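Local coordinates for mandelate racemase/muconate lactonizing protein (Alicyclobacillus acidocaldarius LAA1, PDB 3QLD) that belongs to the mandelate racemase/muconate lactonizing group of the enolase superfamily, pairing an N-terminal capping domain with a TIM-barrel-like domain, at residues V89-V94 / V115-Y119. Residues are numbered along the deposited sequence; the frame is centred on the assembly and turned at random.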
# COMPACT_ATOMS: atom_id res chain seq x y z
N VAL A 89 -16.84 8.09 23.93
CA VAL A 89 -16.05 7.70 22.78
C VAL A 89 -16.38 8.67 21.64
O VAL A 89 -17.51 8.70 21.16
CB VAL A 89 -16.29 6.23 22.37
CG1 VAL A 89 -15.42 5.87 21.21
CG2 VAL A 89 -16.00 5.30 23.55
N ASP A 90 -15.40 9.48 21.27
CA ASP A 90 -15.52 10.47 20.20
C ASP A 90 -15.08 9.80 18.86
O ASP A 90 -13.90 9.46 18.71
CB ASP A 90 -14.64 11.68 20.54
CG ASP A 90 -14.75 12.82 19.51
OD1 ASP A 90 -15.50 12.68 18.51
OD2 ASP A 90 -14.09 13.88 19.71
N PRO A 91 -16.02 9.59 17.91
CA PRO A 91 -15.60 8.94 16.64
C PRO A 91 -14.56 9.74 15.91
O PRO A 91 -13.89 9.22 15.03
CB PRO A 91 -16.88 8.89 15.79
CG PRO A 91 -17.91 9.69 16.54
CD PRO A 91 -17.45 9.93 17.93
N ARG A 92 -14.45 11.02 16.25
CA ARG A 92 -13.48 11.92 15.59
C ARG A 92 -12.04 11.54 15.82
O ARG A 92 -11.16 11.87 15.02
CB ARG A 92 -13.73 13.40 15.99
CG ARG A 92 -14.95 14.01 15.26
CD ARG A 92 -15.32 15.39 15.79
NE ARG A 92 -16.63 15.89 15.33
CZ ARG A 92 -16.92 16.35 14.10
NH1 ARG A 92 -16.00 16.34 13.12
NH2 ARG A 92 -18.16 16.79 13.84
N THR A 93 -11.78 10.82 16.90
CA THR A 93 -10.45 10.55 17.32
C THR A 93 -10.05 9.08 17.22
O THR A 93 -8.94 8.72 17.61
CB THR A 93 -10.24 11.05 18.73
OG1 THR A 93 -10.95 10.22 19.64
CG2 THR A 93 -10.75 12.52 18.87
N VAL A 94 -10.95 8.24 16.76
CA VAL A 94 -10.71 6.80 16.80
C VAL A 94 -9.47 6.42 15.95
O VAL A 94 -8.74 5.49 16.32
CB VAL A 94 -12.01 5.95 16.54
CG1 VAL A 94 -12.54 6.23 15.21
CG2 VAL A 94 -11.73 4.48 16.68
N VAL A 115 -17.53 2.90 14.17
CA VAL A 115 -17.60 3.72 15.38
C VAL A 115 -18.52 4.98 15.18
O VAL A 115 -19.35 5.32 16.06
CB VAL A 115 -16.23 4.11 15.88
CG1 VAL A 115 -16.30 5.04 17.08
CG2 VAL A 115 -15.48 2.85 16.26
N TRP A 116 -18.37 5.65 14.05
CA TRP A 116 -19.30 6.73 13.65
C TRP A 116 -20.75 6.25 13.65
O TRP A 116 -21.68 6.99 14.06
CB TRP A 116 -18.94 7.26 12.26
CG TRP A 116 -17.91 8.35 12.27
CD1 TRP A 116 -16.57 8.24 12.04
CD2 TRP A 116 -18.15 9.75 12.50
NE1 TRP A 116 -15.96 9.47 12.14
CE2 TRP A 116 -16.91 10.41 12.39
CE3 TRP A 116 -19.31 10.51 12.74
CZ2 TRP A 116 -16.78 11.79 12.55
CZ3 TRP A 116 -19.17 11.91 12.93
CH2 TRP A 116 -17.92 12.52 12.83
N ASP A 117 -20.95 5.03 13.17
CA ASP A 117 -22.26 4.48 12.98
C ASP A 117 -22.84 4.17 14.35
O ASP A 117 -24.01 4.45 14.61
CB ASP A 117 -22.19 3.22 12.08
CG ASP A 117 -23.55 2.68 11.70
OD1 ASP A 117 -24.13 3.15 10.69
OD2 ASP A 117 -24.02 1.76 12.45
N TRP A 118 -22.03 3.55 15.21
CA TRP A 118 -22.45 3.23 16.58
C TRP A 118 -22.79 4.52 17.29
O TRP A 118 -23.85 4.60 17.93
CB TRP A 118 -21.34 2.50 17.35
CG TRP A 118 -21.51 2.63 18.84
CD1 TRP A 118 -22.35 1.87 19.63
CD2 TRP A 118 -20.89 3.59 19.71
NE1 TRP A 118 -22.24 2.26 20.93
CE2 TRP A 118 -21.38 3.33 21.02
CE3 TRP A 118 -19.95 4.63 19.52
CZ2 TRP A 118 -20.96 4.07 22.13
CZ3 TRP A 118 -19.52 5.35 20.63
CH2 TRP A 118 -20.05 5.09 21.92
N TYR A 119 -21.97 5.56 17.11
CA TYR A 119 -22.14 6.82 17.80
C TYR A 119 -23.46 7.51 17.44
O TYR A 119 -24.15 8.04 18.34
CB TYR A 119 -20.93 7.76 17.57
CG TYR A 119 -21.06 9.10 18.25
CD1 TYR A 119 -21.76 10.15 17.63
CD2 TYR A 119 -20.55 9.32 19.52
CE1 TYR A 119 -21.91 11.40 18.27
CE2 TYR A 119 -20.69 10.57 20.18
CZ TYR A 119 -21.37 11.60 19.53
OH TYR A 119 -21.51 12.82 20.15
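Pro-91 wedges between two aromatic rings of helix 105-123, Trp-116 and Tyr-119. Pro-91 CB sits over the five-membered ring of Trp-116, 3.5 Å from the centroid and 5° off the normal, a CH-pi contact. Pro-91 CD lies over one face of Tyr-119, 3.9 Å from that ring's centroid and nearer the rim. The Tyr-119 ring swings away from its backbone N (chi1 179°), bringing this face to the proline. Further out on Trp-116, the six-membered ring meets Arg-92. Trp-116 CH2 stands over the centre of one face of the Arg-92 guanidinium, and the planes are 80° apart. These contacts fasten the preceding loop to that helix, within the N-terminal domain of the enolase superfamily. Nearer the start of the loop, Val-89 sets its CB 3.8 Å from Trp-118 CZ3. Val-89 O lies at the edge of that indole, in its plane, and 3.5 Å from Tyr-119 CD2; this buried oxygen has no hydrogen-bond partner in the model. Trp-118 NE1 is hydrogen-bonded to Asp-38 OD1. Val-115 CG1 lies 4.0 Å from Pro-91 CA, while Val-115 CG2 meets Val-94 CG2. An Asx turn shapes the loop: Asp-90 OD1 accepts from Arg-92 N at 3.0 Å.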